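Local coordinates for protein molinate hydrolase (Gulosibacter molinativorax, PDB 4UB9) that probably hydrolyses carbon-nitrogen bonds other than peptide bonds, with the thiocarbamate herbicide molinate as its substrate, as a zinc-containing member of the amidohydrolase family, at residues E314-E317 and K318-K322. Numbering follows the deposited sequence.
Sequences ETIE and KLLEK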
ATOM      1  N   GLU A 314       3.059 -19.817 -37.701  1.00 35.75           N
ATOM      2  CA  GLU A 314       3.268 -21.241 -37.451  1.00 41.52           C
ATOM      3  C   GLU A 314       2.268 -21.806 -36.430  1.00 39.83           C
ATOM      4  O   GLU A 314       1.803 -22.933 -36.544  1.00 43.27           O
ATOM      5  CB  GLU A 314       4.720 -21.428 -36.978  1.00 54.92           C
ATOM      6  CG  GLU A 314       5.080 -22.851 -36.636  1.00 66.77           C
ATOM      7  CD  GLU A 314       6.228 -23.062 -35.644  1.00 77.57           C
ATOM      8  OE1 GLU A 314       7.322 -22.509 -35.899  1.00 77.36           O
ATOM      9  OE2 GLU A 314       6.048 -23.832 -34.644  1.00 82.88           O
ATOM     10  N   THR A 315       1.940 -20.994 -35.435  1.00 35.80           N
ATOM     11  CA  THR A 315       1.026 -21.393 -34.389  1.00 30.92           C
ATOM     12  C   THR A 315      -0.394 -21.452 -34.938  1.00 33.89           C
ATOM     13  O   THR A 315      -1.151 -22.370 -34.609  1.00 36.45           O
ATOM     14  CB  THR A 315       1.048 -20.437 -33.196  1.00 29.41           C
ATOM     15  OG1 THR A 315       2.364 -20.345 -32.675  1.00 31.71           O
ATOM     16  CG2 THR A 315       0.121 -20.905 -32.086  1.00 28.08           C
ATOM     17  N   ILE A 316      -0.766 -20.483 -35.756  1.00 32.66           N
ATOM     18  CA  ILE A 316      -2.092 -20.531 -36.364  1.00 34.53           C
ATOM     19  C   ILE A 316      -2.200 -21.767 -37.216  1.00 36.41           C
ATOM     20  O   ILE A 316      -3.237 -22.467 -37.207  1.00 38.79           O
ATOM     21  CB  ILE A 316      -2.372 -19.281 -37.184  1.00 38.19           C
ATOM     22  CG1 ILE A 316      -2.669 -18.106 -36.241  1.00 41.34           C
ATOM     23  CG2 ILE A 316      -3.550 -19.504 -38.099  1.00 42.79           C
ATOM     24  CD1 ILE A 316      -2.763 -16.763 -36.928  1.00 40.17           C
ATOM     25  N   GLU A 317      -1.138 -22.070 -37.956  1.00 37.68           N
ATOM     26  CA  GLU A 317      -1.134 -23.274 -38.828  1.00 42.59           C
ATOM     27  C   GLU A 317      -1.266 -24.582 -38.060  1.00 35.32           C
ATOM     28  O   GLU A 317      -1.983 -25.490 -38.465  1.00 35.49           O
ATOM     29  CB  GLU A 317       0.109 -23.296 -39.712  1.00 54.25           C
ATOM     30  CG  GLU A 317      -0.033 -22.378 -40.922  1.00 67.60           C
ATOM     31  CD  GLU A 317       1.337 -21.889 -41.402  1.00 83.13           C
ATOM     32  OE1 GLU A 317       1.397 -20.806 -42.009  1.00 87.40           O
ATOM     33  OE2 GLU A 317       2.363 -22.583 -41.158  1.00 89.67           O
ATOM     34  N   LYS A 318      -0.662 -24.640 -36.892  1.00 35.66           N
ATOM     35  CA  LYS A 318      -0.900 -25.794 -36.005  1.00 38.07           C
ATOM     36  C   LYS A 318      -2.364 -25.937 -35.581  1.00 41.36           C
ATOM     37  O   LYS A 318      -2.880 -27.045 -35.449  1.00 39.29           O
ATOM     38  CB  LYS A 318      -0.081 -25.702 -34.741  1.00 37.54           C
ATOM     39  CG  LYS A 318       1.401 -25.852 -34.936  1.00 39.03           C
ATOM     40  CD  LYS A 318       2.086 -26.129 -33.606  1.00 41.34           C
ATOM     41  CE  LYS A 318       3.591 -25.935 -33.685  1.00 40.97           C
ATOM     42  NZ  LYS A 318       4.222 -26.490 -32.447  1.00 45.77           N
ATOM     43  N   LEU A 319      -3.014 -24.812 -35.324  1.00 37.89           N
ATOM     44  CA  LEU A 319      -4.402 -24.851 -34.889  1.00 37.59           C
ATOM     45  C   LEU A 319      -5.272 -25.408 -36.016  1.00 38.88           C
ATOM     46  O   LEU A 319      -6.206 -26.199 -35.789  1.00 39.92           O
ATOM     47  CB  LEU A 319      -4.905 -23.452 -34.501  1.00 37.23           C
ATOM     48  CG  LEU A 319      -4.386 -22.893 -33.174  1.00 35.09           C
ATOM     49  CD1 LEU A 319      -4.738 -21.424 -33.016  1.00 32.89           C
ATOM     50  CD2 LEU A 319      -4.945 -23.666 -31.995  1.00 35.03           C
ATOM     51  N   LEU A 320      -4.981 -24.958 -37.217  1.00 39.33           N
ATOM     52  CA  LEU A 320      -5.712 -25.404 -38.412  1.00 38.41           C
ATOM     53  C   LEU A 320      -5.451 -26.880 -38.673  1.00 41.06           C
ATOM     54  O   LEU A 320      -6.362 -27.672 -38.822  1.00 41.36           O
ATOM     55  CB  LEU A 320      -5.283 -24.598 -39.624  1.00 35.87           C
ATOM     56  CG  LEU A 320      -5.785 -23.145 -39.571  1.00 38.28           C
ATOM     57  CD1 LEU A 320      -5.134 -22.329 -40.672  1.00 35.88           C
ATOM     58  CD2 LEU A 320      -7.308 -23.032 -39.644  1.00 35.49           C
ATOM     59  N   GLU A 321      -4.188 -27.248 -38.644  1.00 41.41           N
ATOM     60  CA  GLU A 321      -3.797 -28.602 -38.947  1.00 43.92           C
ATOM     61  C   GLU A 321      -4.391 -29.569 -37.901  1.00 39.88           C
ATOM     62  O   GLU A 321      -4.935 -30.577 -38.251  1.00 37.98           O
ATOM     63  CB  GLU A 321      -2.253 -28.665 -39.031  1.00 55.67           C
ATOM     64  CG  GLU A 321      -1.681 -29.945 -39.625  1.00 65.20           C
ATOM     65  CD  GLU A 321      -1.390 -31.019 -38.580  1.00 81.16           C
ATOM     66  OE1 GLU A 321      -0.963 -30.683 -37.440  1.00 93.14           O
ATOM     67  OE2 GLU A 321      -1.588 -32.220 -38.898  1.00 97.06           O
ATOM     68  N   LYS A 322      -4.270 -29.252 -36.616  1.00 38.45           N
ATOM     69  CA  LYS A 322      -4.769 -30.140 -35.527  1.00 35.32           C
ATOM     70  C   LYS A 322      -6.243 -29.985 -35.275  1.00 35.49           C
ATOM     71  O   LYS A 322      -6.859 -30.822 -34.670  1.00 35.11           O
ATOM     72  CB  LYS A 322      -4.007 -29.921 -34.229  1.00 36.35           C
ATOM     73  CG  LYS A 322      -2.604 -30.516 -34.244  1.00 38.81           C
ATOM     74  CD  LYS A 322      -1.623 -29.784 -33.340  1.00 43.44           C
ATOM     75  CE  LYS A 322      -0.350 -30.601 -33.075  1.00 51.02           C
ATOM     76  NZ  LYS A 322      -0.568 -31.425 -31.839  1.00 56.02           N
TER
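Glu-314 and Lys-318, one helical turn apart, run side by side and point the same way, joined by a long salt bridge of 3.9 Å from OE2 to NZ. The carboxylate meets the methylene next to the ammonium more closely, Glu-314 OE2 lying 3.4 Å from Lys-318 CE. The glutamate reaches there with CG anti to its backbone N (chi1 178°); the lysine chain is extended beyond CG. On another face Ile-316 CG2 packs against Leu-320 CD1 at 4.1 Å, again alongside each other and pointing the same way. Beneath both pairs runs the i to i+4 ladder of an alpha helix, 313-322, in the TIM-barrel-type amidohydrolase fold, away from the zinc site. Its shortest rung is Glu-321 N to Glu-317 O, 2.8 Å with an N-H...O angle of 163°; that from Leu-320 N to Ile-316 O lies in the carbonyl plane. The strongest polar partner of Lys-318 NZ is Asn-290 OD1, by a hydrogen bond, and NZ forms a salt bridge with Glu-294 as well, both on helix 286-294. Thr-315 and Leu-319 are buried against Ile-293 of that helix, while Ile-316 and Leu-320 both rest on Val-366, beyond helix 353-363.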